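Local coordinates for aminotransferase, class V family protein (Trichomonas vaginalis, PDB 5F8V) that probably catalyses the pyridoxal-phosphate-dependent transfer of an amino group between O-phospho-L-serine and 2-oxoglutarate in the second step of serine biosynthesis, at residues 46-49 / 50-54; 250-253 / 254-258; 233-236 / 237-241; 58-62 / 63-67. All coordinates share one frame; numbering follows the deposited sequence.

Contact 1 of 4, residues 46-49 / 50-54; sequences KHWM and EEQKE
Trp-48 and Gln-52 make an i to i+4 side-chain contact within the first two turns of helix 46-63, on the flank that meets helix 248-263. The indole NE1 donates to Gln-52 OE1 over 2.9 Å. The amide oxygen sits at the edge of the ring, somewhat out of its plane, and the N-H...O angle of 141° makes the bond noticeably bent; ring and amide planes stand 75° apart. Both side chains leave the helix the same way, with CG anti to the backbone N in each (chi1 179° for Trp-48), and the extended glutamine chain carries its amide up to the pyrrole side of the indole. The benzo side is met by the aliphatic part of Glu-51, whose CG lies 3.5 Å from Trp-48 CZ3. A bend at chi2 then takes the Glu-51 carboxylate away from the indole to Asn-255. Beneath these groups the helical bonds run regularly, Gln-52 N to Trp-48 O measuring 3.0 Å. On the outer side, Lys-46 NZ stays 4.2 Å from Glu-50 OE2, where opposite charges may attract weakly, beyond a salt bridge; Glu-50 OE1 instead pairs with Arg-32. The indole also packs on Thr-248, Ile-251 and Tyr-252, so the start of helix 46-63 lies against the first turns of helix 248-263, while Gln-52 reaches Cys-241 and Pro-246 in the loop that leads into helix 248-263.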
loop_
_atom_site.group_PDB
_atom_site.type_symbol
_atom_site.label_atom_id
_atom_site.label_comp_id
_atom_site.label_asym_id
_atom_site.label_seq_id
_atom_site.Cartn_x
_atom_site.Cartn_y
_atom_site.Cartn_z
ATOM N N LYS A 46 -20.607 5.972 4.446
ATOM C CA LYS A 46 -20.914 5.672 5.849
ATOM C C LYS A 46 -20.358 4.311 6.274
ATOM O O LYS A 46 -19.755 4.185 7.343
ATOM C CB LYS A 46 -22.430 5.714 6.099
ATOM C CG LYS A 46 -22.785 5.984 7.552
ATOM C CD LYS A 46 -24.078 5.316 8.007
ATOM C CE LYS A 46 -24.179 5.389 9.528
ATOM N NZ LYS A 46 -25.440 4.824 10.073
ATOM N N HIS A 47 -20.549 3.309 5.424
ATOM C CA HIS A 47 -20.097 1.949 5.717
ATOM C C HIS A 47 -18.593 1.840 5.951
ATOM O O HIS A 47 -18.177 1.204 6.914
ATOM C CB HIS A 47 -20.511 0.983 4.611
ATOM C CG HIS A 47 -21.992 0.835 4.473
ATOM N ND1 HIS A 47 -22.689 1.329 3.392
ATOM C CD2 HIS A 47 -22.911 0.273 5.291
ATOM C CE1 HIS A 47 -23.975 1.065 3.543
ATOM N NE2 HIS A 47 -24.136 0.424 4.688
ATOM N N TRP A 48 -17.783 2.451 5.086
ATOM C CA TRP A 48 -16.330 2.359 5.263
ATOM C C TRP A 48 -15.842 3.099 6.517
ATOM O O TRP A 48 -15.044 2.564 7.286
ATOM C CB TRP A 48 -15.510 2.828 4.043
ATOM C CG TRP A 48 -14.078 2.686 4.418
ATOM C CD1 TRP A 48 -13.192 3.686 4.717
ATOM C CD2 TRP A 48 -13.420 1.463 4.724
ATOM N NE1 TRP A 48 -11.997 3.153 5.131
ATOM C CE2 TRP A 48 -12.110 1.786 5.151
ATOM C CE3 TRP A 48 -13.801 0.112 4.657
ATOM C CZ2 TRP A 48 -11.173 0.808 5.488
ATOM C CZ3 TRP A 48 -12.872 -0.861 5.000
ATOM C CH2 TRP A 48 -11.572 -0.503 5.411
ATOM N N MET A 49 -16.316 4.325 6.714
ATOM C CA MET A 49 -15.927 5.098 7.893
ATOM C C MET A 49 -16.225 4.400 9.228
ATOM O O MET A 49 -15.485 4.579 10.184
ATOM C CB MET A 49 -16.536 6.503 7.838
ATOM C CG MET A 49 -15.831 7.387 6.816
ATOM S SD MET A 49 -16.657 8.961 6.536
ATOM C CE MET A 49 -16.318 9.844 8.055
ATOM N N GLU A 50 -17.292 3.605 9.286
ATOM C CA GLU A 50 -17.568 2.751 10.452
ATOM C C GLU A 50 -16.552 1.612 10.601
ATOM O O GLU A 50 -16.071 1.353 11.705
ATOM C CB GLU A 50 -18.975 2.156 10.369
ATOM C CG GLU A 50 -20.091 3.143 10.648
ATOM C CD GLU A 50 -21.465 2.485 10.649
ATOM O OE1 GLU A 50 -21.793 1.761 9.681
ATOM O OE2 GLU A 50 -22.225 2.693 11.621
ATOM N N GLU A 51 -16.242 0.930 9.495
ATOM C CA GLU A 51 -15.295 -0.193 9.516
ATOM C C GLU A 51 -13.921 0.241 10.011
ATOM O O GLU A 51 -13.317 -0.426 10.846
ATOM C CB GLU A 51 -15.168 -0.828 8.124
ATOM C CG GLU A 51 -14.170 -1.989 8.005
ATOM C CD GLU A 51 -14.558 -3.242 8.782
ATOM O OE1 GLU A 51 -15.694 -3.351 9.280
ATOM O OE2 GLU A 51 -13.716 -4.151 8.879
ATOM N N GLN A 52 -13.432 1.359 9.490
ATOM C CA GLN A 52 -12.096 1.829 9.844
ATOM C C GLN A 52 -12.040 2.339 11.269
ATOM O O GLN A 52 -11.063 2.107 11.968
ATOM C CB GLN A 52 -11.617 2.908 8.889
ATOM C CG GLN A 52 -10.167 3.296 9.148
ATOM C CD GLN A 52 -9.571 4.118 8.033
ATOM O OE1 GLN A 52 -9.747 3.803 6.859
ATOM N NE2 GLN A 52 -8.824 5.156 8.394
ATOM N N LYS A 53 -13.088 3.048 11.678
ATOM C CA LYS A 53 -13.259 3.467 13.070
ATOM C C LYS A 53 -13.209 2.244 13.980
ATOM O O LYS A 53 -12.422 2.203 14.918
ATOM C CB LYS A 53 -14.593 4.210 13.238
ATOM C CG LYS A 53 -14.846 4.827 14.603
ATOM C CD LYS A 53 -16.226 5.494 14.618
ATOM C CE LYS A 53 -16.804 5.617 16.021
ATOM N NZ LYS A 53 -18.284 5.802 16.000
ATOM N N GLU A 54 -14.033 1.248 13.666
ATOM C CA GLU A 54 -14.089 -0.001 14.423
ATOM C C GLU A 54 -12.720 -0.705 14.472
ATOM O O GLU A 54 -12.268 -1.114 15.545
ATOM C CB GLU A 54 -15.151 -0.932 13.826
ATOM C CG GLU A 54 -15.360 -2.232 14.588
ATOM C CD GLU A 54 -16.287 -3.178 13.856
ATOM O OE1 GLU A 54 -15.838 -4.283 13.473
ATOM O OE2 GLU A 54 -17.457 -2.816 13.653
#

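Contact 2 of 4, residues 250-253 / 254-258; sequences AIYF and ANHIF
Ala-250 opens a fully buried run of helix 248-263: its O accepts a hydrogen bond from Ala-254 N over 2.8 Å. The methyl of Ala-254 lies close to the same carbonyl, with CB 3.2 Å from Ala-250 O. Ile-251 O takes the amide of Asn-255 one step further on, and its side chain leaves the turn to pack on Pro-246. Tyr-252 carries the main side-chain contact. The edge of the His-256 imidazole is turned onto one face of the phenol in an offset edge-to-face (T-shaped) pair, with centroids 4.8 Å apart and planes at 89°. His-256 CD2 comes within 3.5 Å of Tyr-252 CZ, off the centre of the ring and near its hydroxyl-bearing end. His-256 NE2 lies 3.4 Å from Tyr-252 CE1 along the same edge. Both polar ends are gathered by one carboxylate oxygen, Glu-27 OE1, which hydrogen-bonds to Tyr-252 OH and to His-256 NE2; this shared partner would tend to fix how the two rings are turned. Phe-253 goes to another flank, where its CE1 meets the end of Ile-257, CD1, at 4.0 Å. With CG anti to the backbone N (chi1 -160°), its ring extends to Leu-21 and Ala-24. The helix is thus enclosed from several sides: helix 18-26 lies against Tyr-252, Phe-253 and Ile-257, helix 46-63 against Ile-251 and Phe-258, and strand 209-215 offers Met-209 to Ala-250 and Ala-254.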
loop_
_atom_site.group_PDB
_atom_site.type_symbol
_atom_site.label_atom_id
_atom_site.label_comp_id
_atom_site.label_asym_id
_atom_site.label_seq_id
_atom_site.Cartn_x
_atom_site.Cartn_y
_atom_site.Cartn_z
ATOM N N ALA A 250 -7.045 -4.093 3.009
ATOM C CA ALA A 250 -6.051 -4.474 4.009
ATOM C C ALA A 250 -6.534 -4.182 5.433
ATOM O O ALA A 250 -6.304 -4.981 6.351
ATOM C CB ALA A 250 -4.733 -3.770 3.733
ATOM N N ILE A 251 -7.219 -3.048 5.609
ATOM C CA ILE A 251 -7.704 -2.629 6.925
ATOM C C ILE A 251 -8.859 -3.518 7.366
ATOM O O ILE A 251 -8.868 -4.006 8.495
ATOM C CB ILE A 251 -8.120 -1.134 6.929
ATOM C CG1 ILE A 251 -6.884 -0.246 6.714
ATOM C CG2 ILE A 251 -8.801 -0.748 8.243
ATOM C CD1 ILE A 251 -7.192 1.095 6.085
ATOM N N TYR A 252 -9.827 -3.702 6.471
ATOM C CA TYR A 252 -10.929 -4.661 6.653
ATOM C C TYR A 252 -10.416 -6.054 7.038
ATOM O O TYR A 252 -10.939 -6.682 7.959
ATOM C CB TYR A 252 -11.788 -4.731 5.366
ATOM C CG TYR A 252 -12.477 -6.053 5.084
ATOM C CD1 TYR A 252 -13.751 -6.317 5.574
ATOM C CD2 TYR A 252 -11.862 -7.031 4.300
ATOM C CE1 TYR A 252 -14.385 -7.515 5.304
ATOM C CE2 TYR A 252 -12.485 -8.240 4.036
ATOM C CZ TYR A 252 -13.745 -8.479 4.539
ATOM O OH TYR A 252 -14.361 -9.678 4.267
ATOM N N PHE A 253 -9.407 -6.539 6.320
ATOM C CA PHE A 253 -8.878 -7.872 6.577
ATOM C C PHE A 253 -8.085 -7.929 7.882
ATOM O O PHE A 253 -8.182 -8.899 8.626
ATOM C CB PHE A 253 -8.049 -8.398 5.405
ATOM C CG PHE A 253 -7.894 -9.890 5.424
ATOM C CD1 PHE A 253 -6.731 -10.483 5.902
ATOM C CD2 PHE A 253 -8.940 -10.704 5.018
ATOM C CE1 PHE A 253 -6.603 -11.864 5.929
ATOM C CE2 PHE A 253 -8.823 -12.083 5.057
ATOM C CZ PHE A 253 -7.653 -12.662 5.513
ATOM N N ALA A 254 -7.324 -6.881 8.165
ATOM C CA ALA A 254 -6.676 -6.735 9.457
ATOM C C ALA A 254 -7.682 -6.838 10.597
ATOM O O ALA A 254 -7.446 -7.554 11.569
ATOM C CB ALA A 254 -5.931 -5.411 9.528
ATOM N N ASN A 255 -8.812 -6.146 10.446
ATOM C CA ASN A 255 -9.883 -6.149 11.443
ATOM C C ASN A 255 -10.454 -7.544 11.689
ATOM O O ASN A 255 -10.761 -7.902 12.829
ATOM C CB ASN A 255 -10.999 -5.170 11.043
ATOM C CG ASN A 255 -11.982 -4.887 12.170
ATOM O OD1 ASN A 255 -11.663 -5.020 13.351
ATOM N ND2 ASN A 255 -13.183 -4.469 11.804
ATOM N N HIS A 256 -10.586 -8.328 10.625
ATOM C CA HIS A 256 -11.015 -9.720 10.760
ATOM C C HIS A 256 -10.050 -10.521 11.637
ATOM O O HIS A 256 -10.485 -11.280 12.497
ATOM C CB HIS A 256 -11.199 -10.394 9.396
ATOM C CG HIS A 256 -12.587 -10.288 8.855
ATOM N ND1 HIS A 256 -13.678 -10.814 9.511
ATOM C CD2 HIS A 256 -13.063 -9.747 7.707
ATOM C CE1 HIS A 256 -14.770 -10.584 8.802
ATOM N NE2 HIS A 256 -14.423 -9.942 7.700
ATOM N N ILE A 257 -8.751 -10.328 11.424
ATOM C CA ILE A 257 -7.728 -10.949 12.256
ATOM C C ILE A 257 -7.772 -10.421 13.696
ATOM O O ILE A 257 -7.630 -11.208 14.622
ATOM C CB ILE A 257 -6.300 -10.805 11.662
ATOM C CG1 ILE A 257 -6.197 -11.573 10.339
ATOM C CG2 ILE A 257 -5.253 -11.347 12.644
ATOM C CD1 ILE A 257 -4.995 -11.202 9.498
ATOM N N PHE A 258 -7.991 -9.123 13.894
ATOM C CA PHE A 258 -8.113 -8.579 15.261
ATOM C C PHE A 258 -9.238 -9.292 16.034
ATOM O O PHE A 258 -9.050 -9.714 17.177
ATOM C CB PHE A 258 -8.352 -7.059 15.266
ATOM C CG PHE A 258 -7.253 -6.236 14.617
ATOM C CD1 PHE A 258 -5.949 -6.719 14.447
ATOM C CD2 PHE A 258 -7.531 -4.944 14.192
ATOM C CE1 PHE A 258 -4.972 -5.930 13.841
ATOM C CE2 PHE A 258 -6.557 -4.159 13.592
ATOM C CZ PHE A 258 -5.279 -4.654 13.411
#

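Contact 3 of 4, residues 233-236 / 237-241; sequences YRIQ and VKNNC
Asn-239 grips one carbonyl twice: its backbone N and its side-chain ND2 both donate to Ile-235 O, reaching it from opposite faces of the carbonyl plane. The side-chain bond is the straighter, 3.0 Å from ND2 to Ile-235 O with an N-H...O angle of 160°, and the oxygen lies in the plane of the asparagine amide. CG of Asn-239 stands beside its own backbone N (chi1 -67°), which folds the amide back along the helix, next to Ile-235 CG2. Helix 233-238 ends here in a Schellman motif. Asn-240 is its C-prime residue with positive phi, Cys-241 N returns to Gln-236 O over 2.9 Å, and Asn-240 N hydrogen-bonds to Val-237 O over 3.2 Å. Bent at chi2, Gln-236 brings OE1 to 3.4 Å from Cys-241 CA, while its NE2 is bound by Thr-230 O. Val-237 keeps CG2 close to the preceding turn, 3.3 Å from Tyr-233 O. Toward the sheet, Val-237 and Cys-241 lie on Leu-72 of strand 69-75, and Tyr-233 reaches across to strand 209-215 and helix 78-89.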
loop_
_atom_site.group_PDB
_atom_site.type_symbol
_atom_site.label_atom_id
_atom_site.label_comp_id
_atom_site.label_asym_id
_atom_site.label_seq_id
_atom_site.Cartn_x
_atom_site.Cartn_y
_atom_site.Cartn_z
ATOM N N TYR A 233 3.133 12.271 9.404
ATOM C CA TYR A 233 2.158 11.578 10.237
ATOM C C TYR A 233 1.116 12.524 10.855
ATOM O O TYR A 233 -0.000 12.094 11.134
ATOM C CB TYR A 233 2.838 10.741 11.324
ATOM C CG TYR A 233 3.649 9.539 10.839
ATOM C CD1 TYR A 233 3.140 8.636 9.895
ATOM C CD2 TYR A 233 4.915 9.282 11.366
ATOM C CE1 TYR A 233 3.886 7.532 9.475
ATOM C CE2 TYR A 233 5.664 8.187 10.955
ATOM C CZ TYR A 233 5.153 7.312 10.017
ATOM O OH TYR A 233 5.922 6.223 9.633
ATOM N N ARG A 234 1.479 13.793 11.057
ATOM C CA ARG A 234 0.522 14.840 11.464
ATOM C C ARG A 234 -0.622 14.958 10.468
ATOM O O ARG A 234 -1.783 15.028 10.865
ATOM C CB ARG A 234 1.208 16.210 11.562
ATOM C CG ARG A 234 2.220 16.316 12.683
ATOM C CD ARG A 234 3.366 17.261 12.355
ATOM N NE ARG A 234 4.537 16.899 13.144
ATOM C CZ ARG A 234 5.349 15.872 12.889
ATOM N NH1 ARG A 234 5.159 15.083 11.827
ATOM N NH2 ARG A 234 6.377 15.639 13.698
ATOM N N ILE A 235 -0.283 14.974 9.177
ATOM C CA ILE A 235 -1.288 15.030 8.103
ATOM C C ILE A 235 -2.217 13.805 8.171
ATOM O O ILE A 235 -3.424 13.951 8.002
ATOM C CB ILE A 235 -0.636 15.224 6.693
ATOM C CG1 ILE A 235 -0.415 16.712 6.391
ATOM C CG2 ILE A 235 -1.507 14.673 5.563
ATOM C CD1 ILE A 235 0.438 17.447 7.396
ATOM N N GLN A 236 -1.659 12.616 8.424
ATOM C CA GLN A 236 -2.468 11.394 8.592
ATOM C C GLN A 236 -3.439 11.509 9.772
ATOM O O GLN A 236 -4.631 11.249 9.623
ATOM C CB GLN A 236 -1.582 10.148 8.786
ATOM C CG GLN A 236 -0.774 9.726 7.566
ATOM C CD GLN A 236 -1.625 9.331 6.373
ATOM O OE1 GLN A 236 -2.789 8.944 6.514
ATOM N NE2 GLN A 236 -1.049 9.438 5.183
ATOM N N VAL A 237 -2.917 11.917 10.927
ATOM C CA VAL A 237 -3.721 12.085 12.152
ATOM C C VAL A 237 -4.847 13.108 11.922
ATOM O O VAL A 237 -6.015 12.827 12.188
ATOM C CB VAL A 237 -2.833 12.513 13.351
ATOM C CG1 VAL A 237 -3.671 12.926 14.560
ATOM C CG2 VAL A 237 -1.861 11.395 13.731
ATOM N N LYS A 238 -4.471 14.274 11.397
ATOM C CA LYS A 238 -5.407 15.375 11.100
ATOM C C LYS A 238 -6.596 14.950 10.223
ATOM O O LYS A 238 -7.695 15.468 10.407
ATOM C CB LYS A 238 -4.658 16.538 10.422
ATOM C CG LYS A 238 -5.397 17.873 10.413
ATOM C CD LYS A 238 -4.567 18.948 9.720
ATOM C CE LYS A 238 -5.254 20.308 9.738
ATOM N NZ LYS A 238 -6.529 20.312 8.964
ATOM N N ASN A 239 -6.366 14.016 9.291
ATOM C CA ASN A 239 -7.396 13.530 8.358
ATOM C C ASN A 239 -7.887 12.091 8.613
ATOM O O ASN A 239 -8.394 11.441 7.690
ATOM C CB ASN A 239 -6.878 13.661 6.913
ATOM C CG ASN A 239 -6.711 15.104 6.479
ATOM O OD1 ASN A 239 -7.683 15.770 6.136
ATOM N ND2 ASN A 239 -5.475 15.588 6.466
ATOM N N ASN A 240 -7.743 11.599 9.848
ATOM C CA ASN A 240 -8.205 10.256 10.250
ATOM C C ASN A 240 -7.749 9.128 9.309
ATOM O O ASN A 240 -8.531 8.239 8.966
ATOM C CB ASN A 240 -9.735 10.242 10.401
ATOM C CG ASN A 240 -10.232 11.238 11.433
ATOM O OD1 ASN A 240 -9.966 11.095 12.628
ATOM N ND2 ASN A 240 -10.959 12.258 10.979
ATOM N N CYS A 241 -6.481 9.199 8.893
ATOM C CA CYS A 241 -5.887 8.301 7.887
ATOM C C CYS A 241 -6.632 8.226 6.552
ATOM O O CYS A 241 -6.496 7.246 5.815
ATOM C CB CYS A 241 -5.681 6.899 8.461
ATOM S SG CYS A 241 -4.451 6.891 9.758
#

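Contact 4 of 4, residues 58-62 / 63-67; sequences RLRTL and LQVPE
Arg-60 lays its side chain across Val-65 at about a right angle, just beyond the Schellman motif that closes helix 46-63. Its guanidinium edge faces the loop: NH1 donates to Val-65 O over 3.0 Å, with the oxygen in the guanidinium plane, NH1 itself standing above the carbonyl plane. A bend at chi3 (-60°) turns the group toward the Val-65 carbonyl after an extended start, and NH2 is taken by Phe-69 O. Glu-67 OE2 hovers over one guanidinium face, 3.8 Å from Arg-60 NE; no N-H points at it, and this long salt bridge rests on charge alone. Gln-64 is the C-prime residue with positive phi. Val-65 N returns to Arg-60 O at 3.1 Å, on a lone pair of that oxygen, and Gln-64 N bonds to Thr-61 O. On the buried flank Leu-59 and Leu-63 lie side by side, their CD1 atoms 3.9 Å apart, facing strand 209-215 through Val-211 and Ile-213; Val-65 adds a contact to Ile-71 of strand 69-75. The carbonyl of Thr-61 has a second donor in the Gln-64 side chain, whose NE2 lies 2.8 Å from Thr-61 O and approaches in the carbonyl plane on a lone pair.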
loop_
_atom_site.group_PDB
_atom_site.type_symbol
_atom_site.label_atom_id
_atom_site.label_comp_id
_atom_site.label_asym_id
_atom_site.label_seq_id
_atom_site.Cartn_x
_atom_site.Cartn_y
_atom_site.Cartn_z
ATOM N N ARG A 58 -10.703 -1.455 17.830
ATOM C CA ARG A 58 -10.454 -2.857 18.176
ATOM C C ARG A 58 -8.959 -3.078 18.463
ATOM O O ARG A 58 -8.598 -3.749 19.428
ATOM C CB ARG A 58 -10.954 -3.800 17.079
ATOM C CG ARG A 58 -11.046 -5.248 17.521
ATOM C CD ARG A 58 -11.661 -6.154 16.468
ATOM N NE ARG A 58 -12.977 -5.729 15.982
ATOM C CZ ARG A 58 -14.160 -5.970 16.559
ATOM N NH1 ARG A 58 -14.275 -6.654 17.697
ATOM N NH2 ARG A 58 -15.268 -5.532 15.960
ATOM N N LEU A 59 -8.105 -2.490 17.637
ATOM C CA LEU A 59 -6.669 -2.566 17.856
ATOM C C LEU A 59 -6.294 -1.885 19.165
ATOM O O LEU A 59 -5.427 -2.381 19.889
ATOM C CB LEU A 59 -5.909 -1.930 16.697
ATOM C CG LEU A 59 -4.379 -1.972 16.752
ATOM C CD1 LEU A 59 -3.871 -3.408 16.809
ATOM C CD2 LEU A 59 -3.796 -1.243 15.549
ATOM N N ARG A 60 -6.934 -0.749 19.455
ATOM C CA ARG A 60 -6.704 -0.063 20.724
ATOM C C ARG A 60 -7.067 -0.951 21.905
ATOM O O ARG A 60 -6.322 -0.996 22.879
ATOM C CB ARG A 60 -7.453 1.288 20.799
ATOM C CG ARG A 60 -7.200 2.046 22.097
ATOM C CD ARG A 60 -7.899 3.398 22.157
ATOM N NE ARG A 60 -7.500 4.311 21.094
ATOM C CZ ARG A 60 -6.335 4.952 21.015
ATOM N NH1 ARG A 60 -5.384 4.801 21.934
ATOM N NH2 ARG A 60 -6.111 5.767 19.994
ATOM N N THR A 61 -8.195 -1.661 21.806
ATOM C CA THR A 61 -8.649 -2.568 22.862
ATOM C C THR A 61 -7.668 -3.729 23.038
ATOM O O THR A 61 -7.202 -3.971 24.145
ATOM C CB THR A 61 -10.074 -3.106 22.589
ATOM O OG1 THR A 61 -11.018 -2.038 22.723
ATOM C CG2 THR A 61 -10.458 -4.209 23.559
ATOM N N LEU A 62 -7.367 -4.430 21.944
ATOM C CA LEU A 62 -6.422 -5.550 21.953
ATOM C C LEU A 62 -5.117 -5.221 22.665
ATOM O O LEU A 62 -4.664 -5.974 23.515
ATOM C CB LEU A 62 -6.068 -5.973 20.522
ATOM C CG LEU A 62 -6.932 -7.008 19.816
ATOM C CD1 LEU A 62 -6.394 -7.175 18.401
ATOM C CD2 LEU A 62 -6.922 -8.333 20.569
ATOM N N LEU A 63 -4.525 -4.091 22.299
ATOM C CA LEU A 63 -3.240 -3.660 22.868
ATOM C C LEU A 63 -3.338 -2.811 24.132
ATOM O O LEU A 63 -2.327 -2.596 24.787
ATOM C CB LEU A 63 -2.452 -2.868 21.829
ATOM C CG LEU A 63 -1.615 -3.647 20.825
ATOM C CD1 LEU A 63 -1.258 -2.720 19.671
ATOM C CD2 LEU A 63 -0.361 -4.209 21.475
ATOM N N GLN A 64 -4.533 -2.324 24.462
ATOM C CA GLN A 64 -4.714 -1.307 25.505
ATOM C C GLN A 64 -3.770 -0.141 25.252
ATOM O O GLN A 64 -3.002 0.266 26.124
ATOM C CB GLN A 64 -4.542 -1.902 26.913
ATOM C CG GLN A 64 -5.612 -2.920 27.284
ATOM C CD GLN A 64 -6.989 -2.288 27.421
ATOM O OE1 GLN A 64 -7.327 -1.741 28.476
ATOM N NE2 GLN A 64 -7.794 -2.359 26.355
ATOM N N VAL A 65 -3.837 0.386 24.032
ATOM C CA VAL A 65 -3.043 1.538 23.656
ATOM C C VAL A 65 -3.593 2.731 24.454
ATOM O O VAL A 65 -4.767 3.049 24.325
ATOM C CB VAL A 65 -3.115 1.847 22.139
ATOM C CG1 VAL A 65 -2.240 3.045 21.810
ATOM C CG2 VAL A 65 -2.713 0.628 21.298
ATOM N N PRO A 66 -2.750 3.389 25.275
ATOM C CA PRO A 66 -3.259 4.553 26.025
ATOM C C PRO A 66 -3.672 5.734 25.132
ATOM O O PRO A 66 -3.216 5.848 23.991
ATOM C CB PRO A 66 -2.084 4.934 26.936
ATOM C CG PRO A 66 -1.141 3.774 26.910
ATOM C CD PRO A 66 -1.329 3.129 25.575
ATOM N N GLU A 67 -4.520 6.609 25.666
ATOM C CA GLU A 67 -5.131 7.682 24.876
ATOM C C GLU A 67 -4.177 8.817 24.473
ATOM O O GLU A 67 -4.537 9.643 23.634
ATOM C CB GLU A 67 -6.361 8.267 25.594
ATOM C CG GLU A 67 -7.456 7.260 25.945
ATOM C CD GLU A 67 -8.100 6.569 24.745
ATOM O OE1 GLU A 67 -8.714 5.499 24.955
ATOM O OE2 GLU A 67 -8.023 7.078 23.605
#

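In the fold
Contacts 1 and 4 occupy the two ends of helix 46-63, their centres about 17 Å apart, and contact 2 lies beside that helix, about 12 Å from the centre of contact 1 and about 15 Å from that of contact 4, centre to centre. Asn-255 joins all three: its ND2 probably bonds to Glu-51 OE2 (3.0 Å) and to Glu-54 OE1, and its OD1 to Arg-58 NE (3.0 Å). Phe-258 adds apolar packing on Leu-59 and Leu-62. Contact 3 meets contact 1 through Gln-52 NE2, which lies 3.1 Å from Asn-240 O. Contacts 3 and 4 do not touch, but both pack on strands 69-75 and 209-215. The cofactor is carried by modified Lys-202, outside all four contacts.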